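Local structure of Cel44C (Paenibacillus polymyxa, 2YIH) at residues N57-A62 / A83-P88; R134-V139 / N155-D160. The protein hydrolyses the beta-1,4-glucan backbone of xyloglucan and cellulose as an endo-acting enzyme, this chain being the family 44 catalytic module of a larger protein. The protein carries 8 engineered substitutions. One frame throughout, in Å; residues are numbered along the deposited sequence.

How the interactions relate
Interactions 1 and 2 follow one another along the chain, their centres about 14 Å apart, on the same side of the chain's centre. They meet where Asn61 ND2 lies 3.6 Å from Trp135 CH2, a packing contact between the first segment of each. The calcium ion is the second tie: Glu56, the residue just before segment 57-62, shares the metal with Tyr156 of interaction 2 and with Asp151 and Asp154, and the side chain of Asn57 is about 8 Å from the ion. Neither contact includes a residue of the glycan pocket, which holds Glu187, Glu288 and Trp326; interaction 1 lies between barrel strands 42-45 and 105-110, interaction 2 between 105-110 and 181-184.

Interaction 1 (N57-A62 / A83-P88); sequences NNMSNA and AECEKP
Asn58 and Cys85 share most of this small interface, and one amide nitrogen does the polar work. Asn58 ND2 gives a hydrogen bond of 2.8 Å to Cys85 O and a second of 2.9 Å to Lys87 O, bent to 156° and 153° at the hydrogens. Both acceptors lie close to the amide plane of Asn58, whereas ND2 stands well above the plane of each carbonyl that receives it. Chi1 of -58° sets CG beside the backbone N. From there ND2 bridges the carbonyls of Cys85 and Lys87 in segment 83-88. The other end of the buried amide is also engaged, as Asn58 OD1 is hydrogen-bonded to Tyr53 OH and Val91 N; this fixes which way the group is turned.

Beside the amide, Cys85 SG points anti to its own backbone N and approaches Asn58 CB at 4.2 Å. The bent chain of Met59 brings CE to 3.8 Å from Cys85 SG, adding an apolar touch to the sulfur, which is bonded to Cys75 in a disulfide. On the first segment, Asn57 OD1 accepts from Met59 N at 3.0 Å. Asn57 thus makes an Asx turn, and the following asparagine side chain ties that loop to the disulfide-linked segment 83-88 in the excursion between barrel strands 42-45 and 105-110.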
loop_
_atom_site.group_PDB
_atom_site.type_symbol
_atom_site.label_atom_id
_atom_site.label_comp_id
_atom_site.label_asym_id
_atom_site.label_seq_id
_atom_site.Cartn_x
_atom_site.Cartn_y
_atom_site.Cartn_z
ATOM N N ASN A 57 0.371 -15.457 22.115
ATOM C CA ASN A 57 1.734 -15.385 22.658
ATOM C C ASN A 57 2.664 -14.455 21.882
ATOM O O ASN A 57 3.823 -14.338 22.229
ATOM C CB ASN A 57 2.348 -16.795 22.790
ATOM C CG ASN A 57 2.507 -17.522 21.451
ATOM O OD1 ASN A 57 2.321 -16.958 20.392
ATOM N ND2 ASN A 57 2.890 -18.795 21.509
ATOM N N ASN A 58 2.147 -13.864 20.794
ATOM C CA ASN A 58 2.925 -12.947 19.912
ATOM C C ASN A 58 4.029 -13.587 19.085
ATOM O O ASN A 58 4.806 -12.879 18.458
ATOM C CB ASN A 58 3.461 -11.718 20.656
ATOM C CG ASN A 58 2.357 -10.911 21.293
ATOM O OD1 ASN A 58 1.542 -10.284 20.593
ATOM N ND2 ASN A 58 2.303 -10.929 22.634
ATOM N N MET A 59 4.087 -14.918 19.073
ATOM C CA MET A 59 5.060 -15.634 18.258
ATOM C C MET A 59 4.645 -15.633 16.799
ATOM O O MET A 59 3.450 -15.509 16.456
ATOM C CB MET A 59 5.264 -17.081 18.777
ATOM C CG MET A 59 5.802 -17.133 20.239
ATOM S SD MET A 59 7.419 -16.286 20.380
ATOM C CE MET A 59 6.951 -14.733 21.114
ATOM N N SER A 60 5.623 -15.717 15.912
ATOM C CA SER A 60 5.303 -15.786 14.474
ATOM C C SER A 60 6.423 -16.562 13.800
ATOM O O SER A 60 7.467 -16.837 14.441
ATOM C CB SER A 60 5.179 -14.364 13.875
ATOM O OG SER A 60 6.410 -13.664 13.997
ATOM N N ASN A 61 6.248 -16.859 12.517
ATOM C CA ASN A 61 7.230 -17.618 11.750
ATOM C C ASN A 61 7.657 -16.887 10.475
ATOM O O ASN A 61 6.816 -16.377 9.695
ATOM C CB ASN A 61 6.681 -19.018 11.424
ATOM C CG ASN A 61 7.751 -19.982 10.927
ATOM O OD1 ASN A 61 8.197 -19.886 9.775
ATOM N ND2 ASN A 61 8.203 -20.898 11.813
ATOM N N ALA A 62 8.975 -16.796 10.305
ATOM C CA ALA A 62 9.595 -16.087 9.163
ATOM C C ALA A 62 9.350 -16.779 7.838
ATOM O O ALA A 62 9.515 -16.158 6.790
ATOM C CB ALA A 62 11.108 -15.967 9.384
ATOM N N ALA A 83 8.770 -8.557 28.738
ATOM C CA ALA A 83 7.543 -8.685 29.500
ATOM C C ALA A 83 6.299 -8.338 28.671
ATOM O O ALA A 83 5.283 -9.029 28.757
ATOM C CB ALA A 83 7.603 -7.822 30.797
ATOM N N GLU A 84 6.384 -7.292 27.858
ATOM C CA GLU A 84 5.253 -6.913 27.017
ATOM C C GLU A 84 4.915 -7.998 25.996
ATOM O O GLU A 84 3.735 -8.235 25.709
ATOM C CB GLU A 84 5.513 -5.600 26.308
ATOM C CG GLU A 84 5.199 -4.393 27.190
ATOM C CD GLU A 84 5.927 -3.149 26.763
ATOM O OE1 GLU A 84 6.736 -3.192 25.798
ATOM O OE2 GLU A 84 5.676 -2.097 27.412
ATOM N N CYS A 85 5.960 -8.667 25.498
ATOM C CA CYS A 85 5.820 -9.754 24.502
ATOM C C CYS A 85 5.030 -10.948 25.065
ATOM O O CYS A 85 4.365 -11.678 24.325
ATOM C CB CYS A 85 7.214 -10.188 23.980
ATOM S SG CYS A 85 7.189 -11.256 22.519
ATOM N N GLU A 86 5.017 -11.087 26.393
ATOM C CA GLU A 86 4.194 -12.132 27.004
ATOM C C GLU A 86 2.702 -11.833 27.091
ATOM O O GLU A 86 1.912 -12.750 27.396
ATOM C CB GLU A 86 4.739 -12.514 28.406
ATOM C CG GLU A 86 6.074 -13.240 28.333
ATOM C CD GLU A 86 6.862 -13.238 29.651
ATOM O OE1 GLU A 86 6.414 -12.619 30.638
ATOM O OE2 GLU A 86 7.941 -13.873 29.685
ATOM N N LYS A 87 2.281 -10.583 26.860
ATOM C CA LYS A 87 0.861 -10.230 27.010
ATOM C C LYS A 87 0.094 -10.472 25.729
ATOM O O LYS A 87 0.527 -10.000 24.667
ATOM C CB LYS A 87 0.700 -8.750 27.389
ATOM C CG LYS A 87 1.319 -8.412 28.750
ATOM C CD LYS A 87 0.444 -8.906 29.908
ATOM C CE LYS A 87 0.630 -8.008 31.129
ATOM N NZ LYS A 87 1.965 -7.355 31.083
ATOM N N PRO A 88 -1.032 -11.209 25.807
ATOM C CA PRO A 88 -1.807 -11.503 24.596
ATOM C C PRO A 88 -2.124 -10.251 23.812
ATOM O O PRO A 88 -2.510 -9.211 24.387
ATOM C CB PRO A 88 -3.093 -12.147 25.144
ATOM C CG PRO A 88 -2.598 -12.879 26.381
ATOM C CD PRO A 88 -1.560 -11.937 26.984
#

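Interaction 2 (R134-V139 / N155-D160); sequences RWNQVV and NYVYVD. Engineered in segment 155-160: Tyr156 (natural residue Arg). With CA (calcium ion), chain C.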
loop_
_atom_site.group_PDB
_atom_site.type_symbol
_atom_site.label_atom_id
_atom_site.label_comp_id
_atom_site.label_asym_id
_atom_site.label_seq_id
_atom_site.Cartn_x
_atom_site.Cartn_y
_atom_site.Cartn_z
ATOM N N ARG A 134 4.940 -27.710 16.774
ATOM C CA ARG A 134 5.375 -26.336 16.518
ATOM C C ARG A 134 4.215 -25.391 16.134
ATOM O O ARG A 134 4.431 -24.189 16.012
ATOM C CB ARG A 134 6.406 -26.310 15.397
ATOM C CG ARG A 134 7.589 -27.295 15.612
ATOM C CD ARG A 134 8.343 -27.030 16.955
ATOM N NE ARG A 134 8.806 -25.635 17.077
ATOM C CZ ARG A 134 9.817 -25.108 16.397
ATOM N NH1 ARG A 134 10.560 -25.855 15.576
ATOM N NH2 ARG A 134 10.097 -23.827 16.568
ATOM N N TRP A 135 3.000 -25.930 16.014
ATOM C CA TRP A 135 1.894 -25.187 15.396
ATOM C C TRP A 135 0.615 -25.336 16.161
ATOM O O TRP A 135 0.319 -26.415 16.677
ATOM C CB TRP A 135 1.644 -25.622 13.940
ATOM C CG TRP A 135 2.868 -25.518 13.073
ATOM C CD1 TRP A 135 3.694 -26.547 12.673
ATOM C CD2 TRP A 135 3.437 -24.313 12.536
ATOM N NE1 TRP A 135 4.711 -26.056 11.880
ATOM C CE2 TRP A 135 4.587 -24.683 11.801
ATOM C CE3 TRP A 135 3.065 -22.961 12.586
ATOM C CZ2 TRP A 135 5.354 -23.745 11.092
ATOM C CZ3 TRP A 135 3.843 -22.027 11.930
ATOM C CH2 TRP A 135 4.984 -22.411 11.200
ATOM N N ASN A 136 -0.133 -24.230 16.251
ATOM C CA ASN A 136 -1.512 -24.277 16.746
ATOM C C ASN A 136 -2.445 -24.053 15.576
ATOM O O ASN A 136 -2.099 -23.333 14.633
ATOM C CB ASN A 136 -1.741 -23.178 17.797
ATOM C CG ASN A 136 -0.976 -23.428 19.074
ATOM O OD1 ASN A 136 -0.773 -24.577 19.456
ATOM N ND2 ASN A 136 -0.597 -22.351 19.785
ATOM N N GLN A 137 -3.629 -24.660 15.642
ATOM C CA GLN A 137 -4.608 -24.555 14.554
ATOM C C GLN A 137 -5.397 -23.258 14.693
ATOM O O GLN A 137 -5.820 -22.883 15.799
ATOM C CB GLN A 137 -5.586 -25.729 14.611
ATOM C CG GLN A 137 -4.978 -27.052 14.376
ATOM C CD GLN A 137 -6.036 -28.163 14.354
ATOM O OE1 GLN A 137 -7.209 -27.931 13.983
ATOM N NE2 GLN A 137 -5.637 -29.358 14.765
ATOM N N VAL A 138 -5.642 -22.606 13.565
ATOM C CA VAL A 138 -6.551 -21.429 13.514
ATOM C C VAL A 138 -8.022 -21.880 13.388
ATOM O O VAL A 138 -8.356 -22.779 12.570
ATOM C CB VAL A 138 -6.182 -20.517 12.326
ATOM C CG1 VAL A 138 -7.222 -19.359 12.156
ATOM C CG2 VAL A 138 -4.771 -19.913 12.511
ATOM N N VAL A 139 -8.887 -21.317 14.234
ATOM C CA VAL A 139 -10.337 -21.542 14.113
ATOM C C VAL A 139 -10.958 -20.160 14.033
ATOM O O VAL A 139 -10.649 -19.295 14.862
ATOM C CB VAL A 139 -10.855 -22.305 15.379
ATOM C CG1 VAL A 139 -12.378 -22.392 15.418
ATOM C CG2 VAL A 139 -10.194 -23.742 15.424
ATOM N N ASN A 155 -4.596 -26.225 21.738
ATOM C CA ASN A 155 -3.919 -26.243 20.435
ATOM C C ASN A 155 -4.543 -25.295 19.421
ATOM O O ASN A 155 -4.369 -25.486 18.208
ATOM C CB ASN A 155 -3.969 -27.673 19.862
ATOM C CG ASN A 155 -2.918 -27.918 18.789
ATOM O OD1 ASN A 155 -1.766 -27.471 18.892
ATOM N ND2 ASN A 155 -3.332 -28.603 17.717
ATOM N N TYR A 156 -5.252 -24.266 19.909
ATOM C CA TYR A 156 -6.096 -23.456 19.025
ATOM C C TYR A 156 -5.816 -21.995 19.214
ATOM O O TYR A 156 -5.540 -21.567 20.334
ATOM C CB TYR A 156 -7.578 -23.658 19.368
ATOM C CG TYR A 156 -8.013 -25.086 19.131
ATOM C CD1 TYR A 156 -8.112 -25.575 17.839
ATOM C CD2 TYR A 156 -8.236 -25.953 20.211
ATOM C CE1 TYR A 156 -8.463 -26.915 17.611
ATOM C CE2 TYR A 156 -8.569 -27.272 20.008
ATOM C CZ TYR A 156 -8.695 -27.749 18.726
ATOM O OH TYR A 156 -9.036 -29.056 18.511
ATOM N N VAL A 157 -6.063 -21.225 18.162
ATOM C CA VAL A 157 -6.152 -19.775 18.313
ATOM C C VAL A 157 -7.439 -19.389 17.599
ATOM O O VAL A 157 -7.703 -19.892 16.526
ATOM C CB VAL A 157 -4.916 -19.098 17.671
ATOM C CG1 VAL A 157 -5.093 -17.644 17.582
ATOM C CG2 VAL A 157 -3.653 -19.447 18.512
ATOM N N TYR A 158 -8.283 -18.582 18.240
ATOM C CA TYR A 158 -9.597 -18.289 17.679
ATOM C C TYR A 158 -9.598 -16.877 17.138
ATOM O O TYR A 158 -9.359 -15.943 17.877
ATOM C CB TYR A 158 -10.643 -18.384 18.790
ATOM C CG TYR A 158 -10.808 -19.799 19.315
ATOM C CD1 TYR A 158 -11.430 -20.765 18.530
ATOM C CD2 TYR A 158 -10.276 -20.183 20.565
ATOM C CE1 TYR A 158 -11.604 -22.075 18.990
ATOM C CE2 TYR A 158 -10.414 -21.512 21.034
ATOM C CZ TYR A 158 -11.080 -22.435 20.234
ATOM O OH TYR A 158 -11.260 -23.723 20.706
ATOM N N VAL A 159 -9.916 -16.698 15.866
ATOM C CA VAL A 159 -9.718 -15.366 15.281
ATOM C C VAL A 159 -10.796 -14.418 15.787
ATOM O O VAL A 159 -10.498 -13.254 16.107
ATOM C CB VAL A 159 -9.688 -15.395 13.750
ATOM C CG1 VAL A 159 -9.412 -13.984 13.225
ATOM C CG2 VAL A 159 -8.597 -16.336 13.257
ATOM N N ASP A 160 -12.041 -14.884 15.904
ATOM C CA ASP A 160 -13.082 -13.968 16.356
ATOM C C ASP A 160 -12.907 -13.544 17.820
ATOM O O ASP A 160 -13.297 -12.437 18.199
ATOM C CB ASP A 160 -14.516 -14.464 16.012
ATOM C CG ASP A 160 -14.933 -15.717 16.775
ATOM O OD1 ASP A 160 -14.108 -16.410 17.402
ATOM O OD2 ASP A 160 -16.145 -16.025 16.704
HETATM CA CA CA C . -5.182 -21.035 22.599
HETATM O O HOH W 1 -7.622 -20.989 22.918
HETATM O O HOH W 2 -3.050 -22.107 22.537
#
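Val139 lies beside the Tyr158 ring, the two side chains running side by side and pointing the same way. Val139 CB is 3.6 Å from Tyr158 CD1, and its CG1 meets the same ring atom and CE1. The other branch, CG2, placed beside the backbone N, turns to the neighbouring Tyr156 and reaches its CD1 at 3.7 Å, so the isopropyl group touches both tyrosines. Gln137 also runs alongside Tyr156, an engineered residue in place of arginine; the extended Gln137 chain brings OE1 to 4.0 Å from Tyr156 CE1, with amide and ring planes 73° apart. Val138 and Val157 point to the other face of the sheet, where both touch Val116. Farther along, Val138 CG1 presses against Val159 CG2 at 3.5 Å, tighter than usual for two carbons.

The backbones join as parallel strands, with the short axes 33° apart. Gln137 and Val139 each donate and accept: Gln137 N bonds to Asn155 O and Gln137 O receives Val157 N, while Val139 N meets Val157 O at 2.9 Å in a nearly straight bond (169°). Val159 N closes the series on Val139 O, just after Tyr158, the N-cap of helix 159-170.

Tyr156 O, facing away from strand 135-139, binds the calcium ion at 2.4 Å, alongside two waters, Glu56, Asp151 and Asp154. This parallel pair forms part of a small mixed sheet, completed by strand 115-117, with a calcium site at its edge strand beside the TIM barrel.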